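PDB 4XLT: response regulator receiver protein from Dyadobacter fermentans, which probably acts as a phosphorylatable receiver in bacterial two-component signalling, switching its interactions on phosphorylation. Local coordinates for residues 6-9 / 15-18; 36-41 / 69-74; 43-48 / 76-81. One frame throughout, in Å; residues are numbered along the deposited sequence.

Contact 1: 6-9 / 15-18; sequences FIIV and DLFT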
loop_
_atom_site.group_PDB
_atom_site.type_symbol
_atom_site.label_atom_id
_atom_site.label_comp_id
_atom_site.label_asym_id
_atom_site.label_seq_id
_atom_site.Cartn_x
_atom_site.Cartn_y
_atom_site.Cartn_z
ATOM N N PHE A 6 18.703 2.495 9.048
ATOM C CA PHE A 6 18.165 1.630 10.086
ATOM C C PHE A 6 17.611 2.439 11.246
ATOM O O PHE A 6 18.256 3.357 11.751
ATOM C CB PHE A 6 19.231 0.656 10.584
ATOM C CG PHE A 6 19.302 -0.619 9.793
ATOM C CD1 PHE A 6 19.847 -0.630 8.522
ATOM C CD2 PHE A 6 18.827 -1.808 10.325
ATOM C CE1 PHE A 6 19.923 -1.804 7.792
ATOM C CE2 PHE A 6 18.896 -2.986 9.602
ATOM C CZ PHE A 6 19.444 -2.984 8.332
ATOM N N ILE A 7 16.399 2.090 11.654
ATOM C CA ILE A 7 15.762 2.717 12.797
ATOM C C ILE A 7 15.468 1.662 13.850
ATOM O O ILE A 7 14.742 0.704 13.593
ATOM C CB ILE A 7 14.461 3.429 12.392
ATOM C CG1 ILE A 7 14.759 4.533 11.375
ATOM C CG2 ILE A 7 13.755 3.992 13.619
ATOM C CD1 ILE A 7 13.528 5.213 10.827
ATOM N N ILE A 8 16.050 1.827 15.032
ATOM C CA ILE A 8 15.808 0.896 16.123
ATOM C C ILE A 8 14.911 1.547 17.166
ATOM O O ILE A 8 15.148 2.682 17.581
ATOM C CB ILE A 8 17.119 0.430 16.785
ATOM C CG1 ILE A 8 18.137 0.021 15.719
ATOM C CG2 ILE A 8 16.855 -0.725 17.738
ATOM C CD1 ILE A 8 19.507 -0.324 16.279
ATOM N N VAL A 9 13.868 0.826 17.568
ATOM C CA VAL A 9 12.930 1.300 18.579
ATOM C C VAL A 9 12.881 0.304 19.730
ATOM O O VAL A 9 12.314 -0.780 19.594
ATOM C CB VAL A 9 11.510 1.492 18.003
ATOM C CG1 VAL A 9 10.605 2.151 19.034
ATOM C CG2 VAL A 9 11.558 2.317 16.727
ATOM N N ASP A 15 19.944 -2.591 25.272
ATOM C CA ASP A 15 19.684 -3.281 24.009
ATOM C C ASP A 15 19.759 -2.320 22.826
ATOM O O ASP A 15 20.254 -2.682 21.761
ATOM C CB ASP A 15 18.317 -3.972 24.029
ATOM C CG ASP A 15 18.265 -5.139 24.997
ATOM O OD1 ASP A 15 19.341 -5.630 25.400
ATOM O OD2 ASP A 15 17.147 -5.572 25.349
ATOM N N LEU A 16 19.273 -1.097 23.023
ATOM C CA LEU A 16 19.257 -0.091 21.967
ATOM C C LEU A 16 20.659 0.212 21.441
ATOM O O LEU A 16 20.920 0.093 20.244
ATOM C CB LEU A 16 18.603 1.196 22.474
ATOM C CG LEU A 16 18.227 2.238 21.423
ATOM C CD1 LEU A 16 17.220 1.666 20.439
ATOM C CD2 LEU A 16 17.671 3.484 22.085
ATOM N N PHE A 17 21.558 0.598 22.342
ATOM C CA PHE A 17 22.921 0.953 21.961
ATOM C C PHE A 17 23.730 -0.257 21.505
ATOM O O PHE A 17 24.550 -0.151 20.594
ATOM C CB PHE A 17 23.632 1.651 23.121
ATOM C CG PHE A 17 23.213 3.080 23.310
ATOM C CD1 PHE A 17 23.856 4.097 22.623
ATOM C CD2 PHE A 17 22.171 3.405 24.162
ATOM C CE1 PHE A 17 23.472 5.415 22.789
ATOM C CE2 PHE A 17 21.782 4.722 24.331
ATOM C CZ PHE A 17 22.433 5.727 23.645
ATOM N N THR A 18 23.495 -1.403 22.139
ATOM C CA THR A 18 24.182 -2.636 21.765
ATOM C C THR A 18 23.853 -3.030 20.330
ATOM O O THR A 18 24.746 -3.350 19.544
ATOM C CB THR A 18 23.811 -3.800 22.701
ATOM O OG1 THR A 18 24.229 -3.489 24.038
ATOM C CG2 THR A 18 24.490 -5.084 22.251
#
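Ile8 and Leu16 pack helix 13-25 against strand 4-9 of a receiver domain. Both belong to the beta-alpha-beta unit of strand 4-9, helix 13-25 and strand 31-35, the opening unit of the CheY-like fold. The contact is small, about 121 Å², and buried. The strand and helix come closest at this pair, with Ile8 CA 6.9 Å from Leu16 CA. Along the helix, Asp15 comes first and carries a job outside the contact. Its OD2 forms a salt bridge with Lys115, and its backbone N is hydrogen-bonded to Ser12 OG. The salt bridge links the start of the helix to the loop after strand 109-114, the place where receiver domains usually carry a conserved lysine. Leu16 follows and makes the whole helix side of the contact. Its CG lies anti to the backbone N (chi1 -167°), which swings the branched end from the flank of the helix toward the strand. The two methyl groups then divide the work. CD1 goes to Ile8, while CD2 lies near the backbone N of Asn36, just past the end of strand 31-35. Phe17 points away from the strand. Thr18 turns its OG1 back to a hydrogen bond with Phe14 O, inside its own helix. On the strand side, Ile8 offers CG2, the branch anti to its backbone N, and the two side chains lie alongside one another, running in opposite senses. Ile8 also packs on Leu23 of the same helix and Val32 of the edge strand. Leu16 CD1 sits 3.6 Å from Ile8 CG2. It also grazes the strand backbone: CD1 is 3.7 Å from Ile8 O.

Contact 2: 36-41 / 69-74; sequences NSAQAA and FEFTEH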
loop_
_atom_site.group_PDB
_atom_site.type_symbol
_atom_site.label_atom_id
_atom_site.label_comp_id
_atom_site.label_asym_id
_atom_site.label_seq_id
_atom_site.Cartn_x
_atom_site.Cartn_y
_atom_site.Cartn_z
ATOM N N ASN A 36 14.156 5.620 21.982
ATOM C CA ASN A 36 13.876 4.991 23.263
ATOM C C ASN A 36 12.375 4.921 23.533
ATOM O O ASN A 36 11.933 4.299 24.501
ATOM C CB ASN A 36 14.585 5.756 24.384
ATOM C CG ASN A 36 14.667 4.966 25.673
ATOM O OD1 ASN A 36 14.516 3.744 25.674
ATOM N ND2 ASN A 36 14.915 5.659 26.779
ATOM N N SER A 37 11.594 5.562 22.668
ATOM C CA SER A 37 10.142 5.592 22.818
ATOM C C SER A 37 9.428 5.553 21.470
ATOM O O SER A 37 9.908 6.110 20.481
ATOM C CB SER A 37 9.713 6.837 23.592
ATOM O OG SER A 37 10.100 8.013 22.905
ATOM N N ALA A 38 8.274 4.892 21.449
ATOM C CA ALA A 38 7.453 4.797 20.249
ATOM C C ALA A 38 7.007 6.172 19.764
ATOM O O ALA A 38 6.948 6.422 18.562
ATOM C CB ALA A 38 6.241 3.909 20.510
ATOM N N GLN A 39 6.692 7.056 20.704
ATOM C CA GLN A 39 6.250 8.406 20.374
ATOM C C GLN A 39 7.301 9.148 19.554
ATOM O O GLN A 39 7.002 9.684 18.485
ATOM C CB GLN A 39 5.924 9.190 21.648
ATOM C CG GLN A 39 5.609 10.667 21.416
ATOM C CD GLN A 39 4.339 10.886 20.609
ATOM O OE1 GLN A 39 3.444 10.040 20.591
ATOM N NE2 GLN A 39 4.259 12.028 19.935
ATOM N N ALA A 40 8.531 9.167 20.057
ATOM C CA ALA A 40 9.635 9.829 19.371
ATOM C C ALA A 40 9.920 9.179 18.018
ATOM O O ALA A 40 10.277 9.857 17.057
ATOM C CB ALA A 40 10.882 9.811 20.241
ATOM N N ALA A 41 9.765 7.861 17.952
ATOM C CA ALA A 41 9.915 7.135 16.698
ATOM C C ALA A 41 8.821 7.536 15.706
ATOM O O ALA A 41 9.094 7.806 14.536
ATOM C CB ALA A 41 9.884 5.637 16.948
ATOM N N PHE A 69 2.389 -3.644 19.353
ATOM C CA PHE A 69 1.124 -3.705 18.627
ATOM C C PHE A 69 0.256 -2.477 18.892
ATOM O O PHE A 69 -0.912 -2.432 18.503
ATOM C CB PHE A 69 0.372 -4.987 18.984
ATOM C CG PHE A 69 1.177 -6.234 18.756
ATOM C CD1 PHE A 69 1.568 -6.594 17.477
ATOM C CD2 PHE A 69 1.552 -7.039 19.816
ATOM C CE1 PHE A 69 2.315 -7.736 17.259
ATOM C CE2 PHE A 69 2.297 -8.184 19.606
ATOM C CZ PHE A 69 2.683 -8.531 18.326
ATOM N N GLU A 70 0.834 -1.487 19.564
ATOM C CA GLU A 70 0.236 -0.161 19.635
ATOM C C GLU A 70 1.017 0.765 18.713
ATOM O O GLU A 70 0.470 1.716 18.155
ATOM C CB GLU A 70 0.231 0.380 21.066
ATOM C CG GLU A 70 -0.713 -0.345 22.016
ATOM C CD GLU A 70 -0.062 -1.529 22.711
ATOM O OE1 GLU A 70 -0.181 -1.625 23.950
ATOM O OE2 GLU A 70 0.561 -2.364 22.021
ATOM N N PHE A 71 2.305 0.472 18.557
ATOM C CA PHE A 71 3.156 1.218 17.641
ATOM C C PHE A 71 2.683 1.040 16.204
ATOM O O PHE A 71 2.670 1.992 15.426
ATOM C CB PHE A 71 4.616 0.771 17.770
ATOM C CG PHE A 71 5.549 1.456 16.808
ATOM C CD1 PHE A 71 6.201 2.621 17.170
ATOM C CD2 PHE A 71 5.775 0.934 15.540
ATOM C CE1 PHE A 71 7.060 3.255 16.291
ATOM C CE2 PHE A 71 6.631 1.566 14.654
ATOM C CZ PHE A 71 7.276 2.728 15.032
ATOM N N THR A 72 2.304 -0.186 15.856
ATOM C CA THR A 72 1.872 -0.495 14.498
ATOM C C THR A 72 0.577 0.221 14.146
ATOM O O THR A 72 0.332 0.534 12.983
ATOM C CB THR A 72 1.679 -2.007 14.292
ATOM O OG1 THR A 72 0.836 -2.530 15.328
ATOM C CG2 THR A 72 3.022 -2.717 14.319
ATOM N N GLU A 73 -0.250 0.480 15.153
ATOM C CA GLU A 73 -1.504 1.189 14.934
ATOM C C GLU A 73 -1.232 2.623 14.496
ATOM O O GLU A 73 -1.862 3.127 13.566
ATOM C CB GLU A 73 -2.369 1.171 16.194
ATOM C CG GLU A 73 -2.730 -0.224 16.665
ATOM C CD GLU A 73 -3.881 -0.219 17.648
ATOM O OE1 GLU A 73 -4.742 0.680 17.544
ATOM O OE2 GLU A 73 -3.922 -1.109 18.525
ATOM N N HIS A 74 -0.288 3.272 15.170
ATOM C CA HIS A 74 0.139 4.609 14.779
ATOM C C HIS A 74 0.936 4.566 13.484
ATOM O O HIS A 74 0.882 5.497 12.684
ATOM C CB HIS A 74 0.964 5.256 15.887
ATOM C CG HIS A 74 0.140 5.744 17.036
ATOM N ND1 HIS A 74 -0.557 6.932 16.997
ATOM C CD2 HIS A 74 -0.106 5.202 18.252
ATOM C CE1 HIS A 74 -1.194 7.103 18.141
ATOM N NE2 HIS A 74 -0.937 6.068 18.920
#
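The neighbouring helices 38-46 and 68-75 meet where Phe71 sets the edge of its ring against Ala38 and Ala41. The backbones are nearest at Ala38 and Phe71, whose CA atoms are 6.2 Å apart. The ring reaches across because CG lies anti to the backbone N (chi1 177°). Ala38 CB approaches in the plane of the ring and stops 3.6 Å from Phe71 CD1. Ala41 is one turn further along. Its CB lies 3.8 Å from Phe71 CE1, also at the edge. The same CE1 is 3.9 Å from Ala38 O, so the ring borders the helix backbone as well as the two methyl groups. Small side chains at both positions let the aromatic edge come this close. In the receiver fold these two helices cover the same face of the parallel sheet, across from helix 13-25. Phe71 also packs on Ile42, and Ala41 rests on Phe35 of strand 31-35. The first turn of helix 38-46 is closed by Ser37 at its N-cap. Ser37 OG accepts a weak bond from Ala40 N, 3.5 Å away. The backbone adds a firmer one, from Ala41 N to Ser37 O at 3.1 Å.

Contact 3: 43-48 / 76-81; sequences DHLRSQ and GMLPEA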
loop_
_atom_site.group_PDB
_atom_site.type_symbol
_atom_site.label_atom_id
_atom_site.label_comp_id
_atom_site.label_asym_id
_atom_site.label_seq_id
_atom_site.Cartn_x
_atom_site.Cartn_y
_atom_site.Cartn_z
ATOM N N ASP A 43 6.981 10.286 15.804
ATOM C CA ASP A 43 7.195 11.698 15.491
ATOM C C ASP A 43 8.190 11.882 14.350
ATOM O O ASP A 43 7.954 12.670 13.437
ATOM C CB ASP A 43 7.684 12.461 16.726
ATOM C CG ASP A 43 6.602 12.641 17.772
ATOM O OD1 ASP A 43 5.413 12.466 17.433
ATOM O OD2 ASP A 43 6.943 12.964 18.929
ATOM N N HIS A 44 9.301 11.155 14.409
ATOM C CA HIS A 44 10.306 11.224 13.353
ATOM C C HIS A 44 9.753 10.743 12.013
ATOM O O HIS A 44 10.027 11.338 10.969
ATOM C CB HIS A 44 11.538 10.405 13.727
ATOM C CG HIS A 44 12.492 10.205 12.591
ATOM N ND1 HIS A 44 12.600 9.011 11.912
ATOM C CD2 HIS A 44 13.369 11.054 12.003
ATOM C CE1 HIS A 44 13.507 9.129 10.959
ATOM N NE2 HIS A 44 13.988 10.359 10.993
ATOM N N LEU A 45 8.972 9.669 12.045
ATOM C CA LEU A 45 8.402 9.109 10.823
ATOM C C LEU A 45 7.375 10.048 10.189
ATOM O O LEU A 45 7.256 10.114 8.970
ATOM C CB LEU A 45 7.766 7.746 11.108
ATOM C CG LEU A 45 8.747 6.617 11.436
ATOM C CD1 LEU A 45 8.006 5.339 11.799
ATOM C CD2 LEU A 45 9.687 6.377 10.266
ATOM N N ARG A 46 6.644 10.785 11.019
ATOM C CA ARG A 46 5.617 11.694 10.520
ATOM C C ARG A 46 6.211 12.889 9.781
ATOM O O ARG A 46 5.500 13.600 9.069
ATOM C CB ARG A 46 4.730 12.179 11.667
ATOM C CG ARG A 46 3.680 11.172 12.100
ATOM C CD ARG A 46 2.983 11.602 13.378
ATOM N NE ARG A 46 1.959 10.643 13.785
ATOM C CZ ARG A 46 1.356 10.648 14.970
ATOM N NH1 ARG A 46 1.675 11.561 15.878
ATOM N NH2 ARG A 46 0.437 9.733 15.249
ATOM N N SER A 47 7.510 13.109 9.947
ATOM C CA SER A 47 8.177 14.220 9.279
ATOM C C SER A 47 8.856 13.772 7.986
ATOM O O SER A 47 9.449 14.582 7.274
ATOM C CB SER A 47 9.201 14.873 10.212
ATOM O OG SER A 47 10.289 14.003 10.473
ATOM N N GLN A 48 8.759 12.481 7.680
ATOM C CA GLN A 48 9.403 11.932 6.491
ATOM C C GLN A 48 8.469 11.941 5.285
ATOM O O GLN A 48 7.248 11.912 5.430
ATOM C CB GLN A 48 9.889 10.505 6.755
ATOM C CG GLN A 48 10.746 10.357 8.001
ATOM C CD GLN A 48 11.995 11.214 7.962
ATOM O OE1 GLN A 48 12.726 11.224 6.972
ATOM N NE2 GLN A 48 12.244 11.943 9.043
ATOM N N GLY A 76 0.425 2.457 11.017
ATOM C CA GLY A 76 -0.525 2.259 9.939
ATOM C C GLY A 76 -1.195 3.551 9.508
ATOM O O GLY A 76 -1.835 3.606 8.457
HETATM N N MSE A 77 -1.045 4.590 10.325
HETATM C CA MSE A 77 -1.622 5.901 10.035
HETATM C C MSE A 77 -0.724 6.737 9.120
HETATM O O MSE A 77 -1.177 7.705 8.511
HETATM C CB MSE A 77 -1.898 6.658 11.338
HETATM C CG MSE A 77 -3.140 6.185 12.082
HETATM SE SE MSE A 77 -3.287 6.897 13.900
HETATM C CE MSE A 77 -2.235 8.526 13.681
ATOM N N LEU A 78 0.548 6.361 9.025
ATOM C CA LEU A 78 1.471 7.019 8.104
ATOM C C LEU A 78 1.000 6.849 6.662
ATOM O O LEU A 78 0.324 5.871 6.344
ATOM C CB LEU A 78 2.883 6.455 8.268
ATOM C CG LEU A 78 3.539 6.703 9.625
ATOM C CD1 LEU A 78 4.826 5.900 9.751
ATOM C CD2 LEU A 78 3.801 8.191 9.824
ATOM N N PRO A 79 1.344 7.808 5.787
ATOM C CA PRO A 79 0.958 7.699 4.375
ATOM C C PRO A 79 1.552 6.453 3.741
ATOM O O PRO A 79 2.670 6.076 4.082
ATOM C CB PRO A 79 1.542 8.970 3.749
ATOM C CG PRO A 79 1.696 9.923 4.893
ATOM C CD PRO A 79 2.050 9.069 6.071
ATOM N N GLU A 80 0.812 5.818 2.839
ATOM C CA GLU A 80 1.263 4.580 2.218
ATOM C C GLU A 80 2.559 4.783 1.430
ATOM O O GLU A 80 3.373 3.868 1.309
ATOM C CB GLU A 80 0.160 4.013 1.317
ATOM C CG GLU A 80 -1.077 3.570 2.094
ATOM C CD GLU A 80 -2.228 3.119 1.209
ATOM O OE1 GLU A 80 -2.227 3.430 -0.002
ATOM O OE2 GLU A 80 -3.145 2.451 1.732
ATOM N N ALA A 81 2.754 5.992 0.916
ATOM C CA ALA A 81 3.933 6.302 0.119
ATOM C C ALA A 81 5.226 6.238 0.933
ATOM O O ALA A 81 6.294 5.970 0.380
ATOM C CB ALA A 81 3.785 7.667 -0.522
#
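Arg46 and Leu78 bring the two backbones closest, with their CA atoms 6.7 Å apart. Segment 43-48 is the last part of helix 38-46 and the turn after it. Segment 76-81 is the link from helix 68-75 into the short helix 80-83. At the end of 43-48, His44 O takes three donors: Ser47 N, Ser47 OG and Gln48 NE2. The OG of Ser47 is 2.7 Å from His44 O, and Gln48 NE2 is 3.0 Å from the same oxygen. Gln48 NE2 also sits above one face of the His44 ring, off toward its rim. The three donors close the C-terminal turn around His44 O.

Leu78 is the main side chain between the segments. Its CG is anti to the carbonyl carbon (chi1 -64°), and its two methyl groups straddle neighbouring helix residues. CD1 lies 3.7 Å from Leu45 CB and also touches Leu45 CD1. CD2 meets the aliphatic part of Arg46, 3.8 Å from Arg46 CG. Leu78 crosses both partners at about a right angle. Leu45 also packs on Ile7 of strand 4-9, which carries the apolar layer down to the sheet.

Arg46 runs extended from CG to NE past Leu78. Its NH2 comes 3.3 Å from CE of Met77, a selenomethionine, which meets the guanidinium obliquely. Arg46 NH1 makes a salt bridge with Glu104 of the second subunit, and Met77 packs on that same glutamate. The guanidinium thus bonds across the subunit interface, while CG packs on Leu78 of its own chain. Such packing of the link after helix 68-75 on the end of helix 38-46 belongs to the helical layer on one face of the CheY-like parallel sheet.

Overall arrangement
Contact 1 closes before the other two open along the chain, whereas contacts 2 and 3 interleave. In contact 1, helix 13-25 covers one face of strand 4-9; contacts 2 and 3 lie on the other. The strand joins them: Val9 CG2 of contact 1 is 3.7 Å from Ala41 CB of contact 2, and Ile7 CD1 is 4.1 Å from Leu45 CD2 of contact 3. Contacts 2 and 3 share helix 38-46, with centres about 11 Å apart. Phe71 CZ reaches to 4.2 Å from Leu45 CD1. Contacts 1 and 3 are the most separate, about 19 Å between centres. Asp60, the predicted phosphorylation site, ends strand 54-60, beside strand 4-9; it is unmodified here.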